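Local coordinates for protein peptide chain release factor subunit 1 (Aeropyrum pernix, PDB 3AGK) that probably directs the release of the finished polypeptide during translation in response to the stop codons UAA, UAG and UGA, at residues M79-M84 and F106-F111; E197-V202 and G237-Y242; K305-A310 and E329-K334. All blocks are in the same frame, centred on the assembly; numbering follows the deposited sequence.

The three contacts follow one another along the chain, and each lies in a different domain. Contact 1 joins the end of helix 65-82 to strand 107-111, an outermost strand of the antiparallel sheet of eRF1 domain 1. Contact 2 fixes the loop after helix 230-236 against the long helix 188-215 of domain 2, and contact 3 pairs helices 304-312 and 328-335 in domain 3. Their centres lie 41 to 50 Å apart, and no two contacts touch. Each therefore joins elements within a single domain, and none bridges two. In eRF1 relatives, the three domains respectively read the stop codon, carry the GGQ loop to the peptidyl-transferase centre and bind the partner GTPase.

Contact 1. Residues M79-M84 and F106-F111; sequences MDRLQM and FECFMF
Arg-81, near the C-terminal end of helix 65-82, and Met-110 of strand 107-111 mark the closest backbone approach, with their CA atoms 7.8 Å apart, so side chains must bridge the space between. From the helix, Arg-81 makes the bridge. Its aliphatic part lies against the thioether of Met-110, where Arg-81 CG lies 3.6 Å from both SD and CE of Met-110. Met-110 leaves the strand with CG anti to its backbone N (chi1 -172°); the extended chi1 and chi2 bring the sulfur to Arg-81, and the turn at chi3 (52°) swings the methyl CE in beside it. Bends at chi2 and chi3 of Arg-81 then carry the guanidinium along the strand to Cys-108. One face of the flat group receives this cysteine: Cys-108 CB lies 3.5 Å from Arg-81 CZ, and SG sits over the centre, 3.9 Å above the plane. That sulfur is half of the disulfide to Cys-97 on strand 93-98, at a position between the backbone-bonded pairs Glu-107 with Gly-98 and Phe-109 with Phe-96. Leu-95 of the same neighbouring strand touches both Arg-81 and Met-110. The polar link is indirect. A water in the guanidinium plane, at its edge, accepts from Arg-81 NH1 at 2.7 Å and donates to the carbonyl Cys-108 O at 2.6 Å. The helix end is thus fastened to a sheet-edge strand by an arginine whose methylenes and flat face pack on sulfur-bearing side chains, while a water relays a hydrogen bond from NH1 to the strand carbonyl, an arrangement suited to a surface where the charge can probably stay solvated.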
loop_
_atom_site.group_PDB
_atom_site.type_symbol
_atom_site.label_atom_id
_atom_site.label_comp_id
_atom_site.label_asym_id
_atom_site.label_seq_id
_atom_site.Cartn_x
_atom_site.Cartn_y
_atom_site.Cartn_z
ATOM N N MET A 79 -0.794 8.739 -30.083
ATOM C CA MET A 79 -0.602 9.865 -31.008
ATOM C C MET A 79 -1.917 10.533 -31.387
ATOM O O MET A 79 -1.988 11.759 -31.435
ATOM C CB MET A 79 0.136 9.456 -32.279
ATOM C CG MET A 79 1.610 9.082 -32.046
ATOM S SD MET A 79 2.512 8.631 -33.558
ATOM C CE MET A 79 3.026 6.975 -33.136
ATOM N N ASP A 80 -2.931 9.720 -31.685
ATOM C CA ASP A 80 -4.280 10.219 -31.965
ATOM C C ASP A 80 -4.753 11.117 -30.841
ATOM O O ASP A 80 -5.249 12.219 -31.065
ATOM C CB ASP A 80 -5.264 9.054 -32.073
ATOM C CG ASP A 80 -5.231 8.390 -33.423
ATOM O OD1 ASP A 80 -4.801 9.053 -34.391
ATOM O OD2 ASP A 80 -5.637 7.204 -33.510
ATOM N N ARG A 81 -4.612 10.605 -29.625
ATOM C CA ARG A 81 -5.042 11.296 -28.428
ATOM C C ARG A 81 -4.341 12.653 -28.304
ATOM O O ARG A 81 -4.970 13.666 -27.982
ATOM C CB ARG A 81 -4.741 10.404 -27.218
ATOM C CG ARG A 81 -5.926 10.067 -26.312
ATOM C CD ARG A 81 -7.196 9.748 -27.073
ATOM N NE ARG A 81 -7.007 8.683 -28.055
ATOM C CZ ARG A 81 -7.567 7.480 -27.979
ATOM N NH1 ARG A 81 -8.364 7.171 -26.965
ATOM N NH2 ARG A 81 -7.333 6.589 -28.927
ATOM N N LEU A 82 -3.036 12.681 -28.572
ATOM C CA LEU A 82 -2.254 13.900 -28.364
ATOM C C LEU A 82 -2.554 14.944 -29.426
ATOM O O LEU A 82 -2.475 16.144 -29.179
ATOM C CB LEU A 82 -0.747 13.606 -28.348
ATOM C CG LEU A 82 -0.179 12.765 -27.207
ATOM C CD1 LEU A 82 1.334 12.674 -27.328
ATOM C CD2 LEU A 82 -0.569 13.342 -25.866
ATOM N N GLN A 83 -2.884 14.490 -30.626
ATOM C CA GLN A 83 -3.181 15.438 -31.679
ATOM C C GLN A 83 -4.566 16.049 -31.480
ATOM O O GLN A 83 -4.991 16.895 -32.258
ATOM C CB GLN A 83 -2.969 14.813 -33.066
ATOM C CG GLN A 83 -1.476 14.537 -33.311
ATOM C CD GLN A 83 -1.135 14.099 -34.727
ATOM O OE1 GLN A 83 -1.316 12.932 -35.096
ATOM N NE2 GLN A 83 -0.601 15.029 -35.517
ATOM N N MET A 84 -5.243 15.639 -30.408
ATOM C CA MET A 84 -6.517 16.252 -30.005
ATOM C C MET A 84 -6.296 17.499 -29.171
ATOM O O MET A 84 -7.223 18.266 -28.943
ATOM C CB MET A 84 -7.349 15.290 -29.157
ATOM C CG MET A 84 -8.316 14.432 -29.916
ATOM S SD MET A 84 -9.037 13.196 -28.817
ATOM C CE MET A 84 -9.737 12.080 -30.028
ATOM N N PHE A 106 -9.643 -3.315 -26.021
ATOM C CA PHE A 106 -8.675 -2.239 -26.253
ATOM C C PHE A 106 -9.161 -0.864 -25.770
ATOM O O PHE A 106 -10.306 -0.471 -26.020
ATOM C CB PHE A 106 -8.296 -2.152 -27.736
ATOM C CG PHE A 106 -7.366 -1.010 -28.054
ATOM C CD1 PHE A 106 -5.994 -1.210 -28.115
ATOM C CD2 PHE A 106 -7.862 0.264 -28.277
ATOM C CE1 PHE A 106 -5.138 -0.164 -28.402
ATOM C CE2 PHE A 106 -7.012 1.312 -28.557
ATOM C CZ PHE A 106 -5.648 1.097 -28.621
ATOM N N GLU A 107 -8.275 -0.129 -25.099
ATOM C CA GLU A 107 -8.610 1.188 -24.573
ATOM C C GLU A 107 -7.416 2.126 -24.432
ATOM O O GLU A 107 -6.279 1.690 -24.266
ATOM C CB GLU A 107 -9.290 1.050 -23.215
ATOM C CG GLU A 107 -10.794 1.135 -23.273
ATOM C CD GLU A 107 -11.341 2.077 -22.229
ATOM O OE1 GLU A 107 -10.761 3.174 -22.064
ATOM O OE2 GLU A 107 -12.347 1.722 -21.577
ATOM N N CYS A 108 -7.693 3.425 -24.476
ATOM C CA CYS A 108 -6.669 4.439 -24.276
ATOM C C CYS A 108 -7.075 5.403 -23.171
ATOM O O CYS A 108 -7.807 6.354 -23.428
ATOM C CB CYS A 108 -6.447 5.220 -25.568
ATOM S SG CYS A 108 -4.792 5.935 -25.737
ATOM N N PHE A 109 -6.613 5.166 -21.945
ATOM C CA PHE A 109 -6.944 6.061 -20.836
ATOM C C PHE A 109 -6.132 7.341 -20.967
ATOM O O PHE A 109 -4.937 7.288 -21.243
ATOM C CB PHE A 109 -6.687 5.391 -19.480
ATOM C CG PHE A 109 -7.365 4.055 -19.322
ATOM C CD1 PHE A 109 -6.792 2.904 -19.849
ATOM C CD2 PHE A 109 -8.573 3.948 -18.650
ATOM C CE1 PHE A 109 -7.414 1.670 -19.713
ATOM C CE2 PHE A 109 -9.204 2.718 -18.507
ATOM C CZ PHE A 109 -8.621 1.578 -19.040
ATOM N N MET A 110 -6.780 8.493 -20.813
ATOM C CA MET A 110 -6.044 9.750 -20.839
ATOM C C MET A 110 -6.596 10.713 -19.812
ATOM O O MET A 110 -7.789 10.909 -19.744
ATOM C CB MET A 110 -6.068 10.403 -22.220
ATOM C CG MET A 110 -5.135 11.617 -22.263
ATOM S SD MET A 110 -5.049 12.510 -23.822
ATOM C CE MET A 110 -6.772 12.832 -24.162
ATOM N N PHE A 111 -5.731 11.317 -19.008
ATOM C CA PHE A 111 -6.201 12.305 -18.040
ATOM C C PHE A 111 -5.105 13.224 -17.525
ATOM O O PHE A 111 -3.903 13.038 -17.819
ATOM C CB PHE A 111 -6.879 11.617 -16.856
ATOM C CG PHE A 111 -5.983 10.674 -16.118
ATOM C CD1 PHE A 111 -5.322 11.083 -14.970
ATOM C CD2 PHE A 111 -5.791 9.381 -16.578
ATOM C CE1 PHE A 111 -4.489 10.224 -14.285
ATOM C CE2 PHE A 111 -4.953 8.505 -15.898
ATOM C CZ PHE A 111 -4.301 8.928 -14.745
HETATM O O HOH W 1 -9.125 8.210 -24.635
#

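Contact 2. Residues E197-V202 and G237-Y242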
loop_
_atom_site.group_PDB
_atom_site.type_symbol
_atom_site.label_atom_id
_atom_site.label_comp_id
_atom_site.label_asym_id
_atom_site.label_seq_id
_atom_site.Cartn_x
_atom_site.Cartn_y
_atom_site.Cartn_z
ATOM N N GLU A 197 28.449 -6.631 12.669
ATOM C CA GLU A 197 28.268 -6.871 11.237
ATOM C C GLU A 197 26.796 -7.119 10.893
ATOM O O GLU A 197 26.277 -6.594 9.914
ATOM C CB GLU A 197 29.105 -8.069 10.782
ATOM C CG GLU A 197 29.959 -7.788 9.562
ATOM C CD GLU A 197 31.065 -6.786 9.850
ATOM O OE1 GLU A 197 31.148 -5.763 9.128
ATOM O OE2 GLU A 197 31.845 -7.020 10.802
ATOM N N PHE A 198 26.129 -7.941 11.692
ATOM C CA PHE A 198 24.704 -8.168 11.487
ATOM C C PHE A 198 23.882 -6.849 11.588
ATOM O O PHE A 198 22.991 -6.592 10.769
ATOM C CB PHE A 198 24.161 -9.259 12.432
ATOM C CG PHE A 198 22.694 -9.545 12.228
ATOM C CD1 PHE A 198 22.254 -10.182 11.067
ATOM C CD2 PHE A 198 21.745 -9.134 13.179
ATOM C CE1 PHE A 198 20.908 -10.425 10.864
ATOM C CE2 PHE A 198 20.386 -9.375 12.994
ATOM C CZ PHE A 198 19.961 -10.016 11.832
ATOM N N PHE A 199 24.203 -6.005 12.566
ATOM C CA PHE A 199 23.475 -4.744 12.738
ATOM C C PHE A 199 23.664 -3.815 11.560
ATOM O O PHE A 199 22.764 -3.046 11.232
ATOM C CB PHE A 199 23.879 -4.034 14.031
ATOM C CG PHE A 199 23.271 -4.636 15.261
ATOM C CD1 PHE A 199 22.300 -5.643 15.154
ATOM C CD2 PHE A 199 23.661 -4.210 16.521
ATOM C CE1 PHE A 199 21.738 -6.212 16.288
ATOM C CE2 PHE A 199 23.101 -4.777 17.667
ATOM C CZ PHE A 199 22.125 -5.780 17.546
ATOM N N LYS A 200 24.836 -3.878 10.927
ATOM C CA LYS A 200 25.084 -3.088 9.727
ATOM C C LYS A 200 24.268 -3.604 8.554
ATOM O O LYS A 200 23.745 -2.817 7.776
ATOM C CB LYS A 200 26.581 -3.063 9.361
ATOM C CG LYS A 200 27.394 -2.044 10.166
ATOM C CD LYS A 200 28.912 -2.329 10.117
ATOM C CE LYS A 200 29.654 -1.402 11.080
ATOM N NZ LYS A 200 31.128 -1.623 11.119
ATOM N N LYS A 201 24.193 -4.924 8.415
ATOM C CA LYS A 201 23.325 -5.537 7.417
ATOM C C LYS A 201 21.852 -5.103 7.636
ATOM O O LYS A 201 21.190 -4.655 6.711
ATOM C CB LYS A 201 23.455 -7.060 7.476
ATOM C CG LYS A 201 22.876 -7.808 6.278
ATOM C CD LYS A 201 22.891 -9.328 6.510
ATOM C CE LYS A 201 24.118 -9.766 7.321
ATOM N NZ LYS A 201 24.024 -11.173 7.852
ATOM N N VAL A 202 21.355 -5.232 8.865
ATOM C CA VAL A 202 19.994 -4.809 9.196
ATOM C C VAL A 202 19.810 -3.327 8.896
ATOM O O VAL A 202 18.832 -2.930 8.253
ATOM C CB VAL A 202 19.669 -5.093 10.673
ATOM C CG1 VAL A 202 18.207 -4.651 11.041
ATOM C CG2 VAL A 202 19.885 -6.574 10.963
ATOM N N GLY A 237 23.873 2.921 17.829
ATOM C CA GLY A 237 24.956 2.845 16.866
ATOM C C GLY A 237 24.633 3.585 15.576
ATOM O O GLY A 237 23.640 4.307 15.509
ATOM N N ASN A 238 25.471 3.395 14.555
ATOM C CA ASN A 238 25.348 4.110 13.285
ATOM C C ASN A 238 24.548 3.358 12.237
ATOM O O ASN A 238 24.441 3.792 11.083
ATOM C CB ASN A 238 26.742 4.419 12.723
ATOM C CG ASN A 238 27.308 5.692 13.282
ATOM O OD1 ASN A 238 26.597 6.444 13.962
ATOM N ND2 ASN A 238 28.594 5.955 13.008
ATOM N N TYR A 239 23.990 2.227 12.642
ATOM C CA TYR A 239 23.369 1.304 11.697
ATOM C C TYR A 239 22.262 1.923 10.862
ATOM O O TYR A 239 22.207 1.735 9.638
ATOM C CB TYR A 239 22.885 0.065 12.449
ATOM C CG TYR A 239 23.992 -0.448 13.356
ATOM C CD1 TYR A 239 23.890 -0.361 14.738
ATOM C CD2 TYR A 239 25.175 -0.964 12.813
ATOM C CE1 TYR A 239 24.931 -0.804 15.563
ATOM C CE2 TYR A 239 26.208 -1.425 13.628
ATOM C CZ TYR A 239 26.082 -1.334 14.997
ATOM O OH TYR A 239 27.091 -1.776 15.806
ATOM N N LEU A 240 21.390 2.668 11.520
ATOM C CA LEU A 240 20.207 3.202 10.869
ATOM C C LEU A 240 20.522 4.543 10.211
ATOM O O LEU A 240 21.043 5.451 10.862
ATOM C CB LEU A 240 19.103 3.365 11.904
ATOM C CG LEU A 240 17.655 3.288 11.430
ATOM C CD1 LEU A 240 17.416 1.990 10.676
ATOM C CD2 LEU A 240 16.700 3.429 12.621
ATOM N N ASP A 241 20.224 4.660 8.918
ATOM C CA ASP A 241 20.356 5.936 8.212
ATOM C C ASP A 241 19.737 7.085 9.023
ATOM O O ASP A 241 18.658 6.943 9.590
ATOM C CB ASP A 241 19.703 5.866 6.824
ATOM C CG ASP A 241 19.891 7.155 6.014
ATOM O OD1 ASP A 241 20.593 7.114 4.986
ATOM O OD2 ASP A 241 19.342 8.211 6.397
ATOM N N TYR A 242 20.427 8.221 9.056
ATOM C CA TYR A 242 19.981 9.387 9.807
ATOM C C TYR A 242 18.583 9.888 9.418
ATOM O O TYR A 242 17.854 10.394 10.275
ATOM C CB TYR A 242 20.994 10.533 9.679
ATOM C CG TYR A 242 20.964 11.236 8.336
ATOM C CD1 TYR A 242 21.653 10.721 7.241
ATOM C CD2 TYR A 242 20.261 12.421 8.166
ATOM C CE1 TYR A 242 21.635 11.368 6.005
ATOM C CE2 TYR A 242 20.237 13.075 6.939
ATOM C CZ TYR A 242 20.923 12.542 5.862
ATOM O OH TYR A 242 20.899 13.189 4.648
HETATM O O HOH W 2 24.376 -0.250 8.732
#
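Aromatic contact dominates where Tyr-239, in the loop between helices 230-236 and 242-245, meets Phe-199 of helix 188-215. Phe-199 CB stands almost on the normal of the tyrosine ring, 3.4 Å from its centroid, a CH-pi contact over the middle of one face. The phenylalanine ring continues beyond CB and turns its edge to that same tyrosine in a T-shaped pair, with centroids 5.4 Å apart and planes at 70°. Having CG anti to its own carbonyl carbon (chi1 -48°), Tyr-239 lays its ring along the helix surface. Aliphatic packing adds Lys-200 CG, which lies at the ring edge, in plane, 3.6 Å from Tyr-239 CD2.

The polar links go through water or through Asp-196, one turn earlier on the helix. A water donates to Lys-200 O at 2.8 Å and to Tyr-239 O at 3.1 Å, tying the helix backbone to that of the loop. Asp-196 accepts a hydrogen bond from Tyr-239 OH and forms a salt bridge with Lys-200 NZ. With its face packed, its edge flanked and its hydroxyl held, the tyrosine is restrained in both position and rotation, and the lysine probably offsets part of the charge of the Asp-196 carboxylate.

Contact 3. Residues K305-A310 and E329-K334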
loop_
_atom_site.group_PDB
_atom_site.type_symbol
_atom_site.label_atom_id
_atom_site.label_comp_id
_atom_site.label_asym_id
_atom_site.label_seq_id
_atom_site.Cartn_x
_atom_site.Cartn_y
_atom_site.Cartn_z
ATOM N N LYS A 305 -29.610 -10.887 7.018
ATOM C CA LYS A 305 -30.919 -10.491 7.507
ATOM C C LYS A 305 -30.773 -9.921 8.911
ATOM O O LYS A 305 -31.259 -8.827 9.189
ATOM C CB LYS A 305 -31.897 -11.671 7.496
ATOM C CG LYS A 305 -32.171 -12.249 6.109
ATOM C CD LYS A 305 -31.509 -13.632 5.890
ATOM C CE LYS A 305 -29.989 -13.535 5.685
ATOM N NZ LYS A 305 -29.231 -14.488 6.557
ATOM N N ASP A 306 -30.079 -10.648 9.785
ATOM C CA ASP A 306 -29.868 -10.187 11.157
ATOM C C ASP A 306 -29.122 -8.859 11.206
ATOM O O ASP A 306 -29.530 -7.939 11.927
ATOM C CB ASP A 306 -29.117 -11.231 11.987
ATOM C CG ASP A 306 -29.956 -12.452 12.282
ATOM O OD1 ASP A 306 -29.569 -13.251 13.163
ATOM O OD2 ASP A 306 -31.004 -12.609 11.626
ATOM N N VAL A 307 -28.034 -8.762 10.445
ATOM C CA VAL A 307 -27.224 -7.547 10.436
ATOM C C VAL A 307 -28.078 -6.368 9.972
ATOM O O VAL A 307 -28.073 -5.310 10.607
ATOM C CB VAL A 307 -25.946 -7.666 9.557
ATOM C CG1 VAL A 307 -25.232 -6.324 9.475
ATOM C CG2 VAL A 307 -25.004 -8.734 10.108
ATOM N N GLU A 308 -28.815 -6.569 8.878
ATOM C CA GLU A 308 -29.807 -5.601 8.405
ATOM C C GLU A 308 -30.714 -5.101 9.528
ATOM O O GLU A 308 -30.723 -3.912 9.837
ATOM C CB GLU A 308 -30.667 -6.205 7.299
ATOM C CG GLU A 308 -30.131 -5.974 5.900
ATOM C CD GLU A 308 -30.750 -4.756 5.233
ATOM O OE1 GLU A 308 -30.139 -3.665 5.288
ATOM O OE2 GLU A 308 -31.847 -4.896 4.648
ATOM N N ALA A 309 -31.467 -6.018 10.132
ATOM C CA ALA A 309 -32.432 -5.668 11.169
ATOM C C ALA A 309 -31.760 -4.997 12.360
ATOM O O ALA A 309 -32.296 -4.042 12.920
ATOM C CB ALA A 309 -33.215 -6.900 11.617
ATOM N N ALA A 310 -30.584 -5.485 12.750
ATOM C CA ALA A 310 -29.845 -4.837 13.836
ATOM C C ALA A 310 -29.515 -3.386 13.486
ATOM O O ALA A 310 -29.668 -2.487 14.317
ATOM C CB ALA A 310 -28.579 -5.608 14.175
ATOM N N GLU A 329 -19.393 -1.601 0.067
ATOM C CA GLU A 329 -19.762 -0.202 0.214
ATOM C C GLU A 329 -21.221 -0.049 0.611
ATOM O O GLU A 329 -21.585 0.895 1.313
ATOM C CB GLU A 329 -19.456 0.587 -1.056
ATOM C CG GLU A 329 -19.289 2.080 -0.810
ATOM C CD GLU A 329 -18.125 2.398 0.123
ATOM O OE1 GLU A 329 -17.190 1.569 0.228
ATOM O OE2 GLU A 329 -18.144 3.482 0.746
ATOM N N GLU A 330 -22.051 -0.987 0.169
ATOM C CA GLU A 330 -23.461 -0.966 0.532
ATOM C C GLU A 330 -23.613 -1.021 2.037
ATOM O O GLU A 330 -24.313 -0.198 2.624
ATOM C CB GLU A 330 -24.208 -2.116 -0.125
ATOM C CG GLU A 330 -24.388 -1.923 -1.615
ATOM C CD GLU A 330 -25.125 -3.070 -2.256
ATOM O OE1 GLU A 330 -24.886 -3.330 -3.455
ATOM O OE2 GLU A 330 -25.938 -3.717 -1.557
ATOM N N TRP A 331 -22.948 -1.983 2.664
ATOM C CA TRP A 331 -22.936 -2.059 4.120
ATOM C C TRP A 331 -22.346 -0.810 4.783
ATOM O O TRP A 331 -22.769 -0.429 5.875
ATOM C CB TRP A 331 -22.220 -3.319 4.583
ATOM C CG TRP A 331 -22.974 -4.536 4.196
ATOM C CD1 TRP A 331 -22.702 -5.377 3.163
ATOM C CD2 TRP A 331 -24.154 -5.034 4.825
ATOM N NE1 TRP A 331 -23.636 -6.382 3.112
ATOM C CE2 TRP A 331 -24.539 -6.195 4.124
ATOM C CE3 TRP A 331 -24.920 -4.617 5.922
ATOM C CZ2 TRP A 331 -25.657 -6.942 4.480
ATOM C CZ3 TRP A 331 -26.025 -5.356 6.277
ATOM C CH2 TRP A 331 -26.387 -6.508 5.558
ATOM N N VAL A 332 -21.391 -0.164 4.120
ATOM C CA VAL A 332 -20.839 1.092 4.623
ATOM C C VAL A 332 -21.904 2.184 4.664
ATOM O O VAL A 332 -22.086 2.855 5.679
ATOM C CB VAL A 332 -19.642 1.570 3.786
ATOM C CG1 VAL A 332 -19.284 2.997 4.144
ATOM C CG2 VAL A 332 -18.446 0.659 4.005
ATOM N N GLU A 333 -22.603 2.364 3.551
ATOM C CA GLU A 333 -23.694 3.320 3.496
ATOM C C GLU A 333 -24.690 3.015 4.607
ATOM O O GLU A 333 -25.027 3.887 5.412
ATOM C CB GLU A 333 -24.385 3.261 2.130
ATOM C CG GLU A 333 -25.690 4.057 2.028
ATOM C CD GLU A 333 -25.477 5.561 1.941
ATOM O OE1 GLU A 333 -24.319 6.014 2.075
ATOM O OE2 GLU A 333 -26.473 6.291 1.736
ATOM N N LYS A 334 -25.152 1.767 4.652
ATOM C CA LYS A 334 -26.112 1.339 5.660
ATOM C C LYS A 334 -25.599 1.633 7.073
ATOM O O LYS A 334 -26.380 1.946 7.966
ATOM C CB LYS A 334 -26.441 -0.147 5.485
ATOM C CG LYS A 334 -26.885 -0.520 4.054
ATOM C CD LYS A 334 -27.128 -2.029 3.868
ATOM C CE LYS A 334 -27.236 -2.427 2.391
ATOM N NZ LYS A 334 -27.278 -3.908 2.205
#
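A hydrogen bond from Trp-331 NE1 to Asp-327 OD2 holds the indole that meets Val-307 and Glu-308 across the contact. Val-307 CG1, the branch anti to the backbone N (chi1 174°), approaches Trp-331 CZ3 to 3.4 Å. Beside it, Glu-308 CG lies 3.8 Å from Trp-331 CH2. The bend at chi2 of Glu-308 (-95°) turns its carboxylate, whose OE1 comes to 3.7 Å from Lys-334 CD. Segments 305-310 and 329-334 run nearly parallel, at 26° with segment axes 11.6 Å apart at closest approach, a spacing that the indole largely spans to reach Val-307. Both helices pack on one face of the mixed sheet of eRF1 domain 3, a member of the Pelota clan; helix 328-335 makes the beta-alpha-beta crossover between parallel strands 316-322 and 341-345. Val-307 and Trp-331 both rest on Leu-319 and Leu-362 of this sheet. Lys-334 NZ lies over the centre of the Trp-331 ring, 4.0 Å above its plane. Replacing Trp-331 by alanine is likely to open a gap beside Val-307 and to leave Asp-327 OD2 without its indole donor and Lys-334 NZ without the ring beneath it. Glu-330 OE2 forms a long salt bridge with Lys-334 NZ, at 4.0 Å. Glu-308 OE1 is 4.2 Å from Lys-334 NZ, too far for a salt bridge.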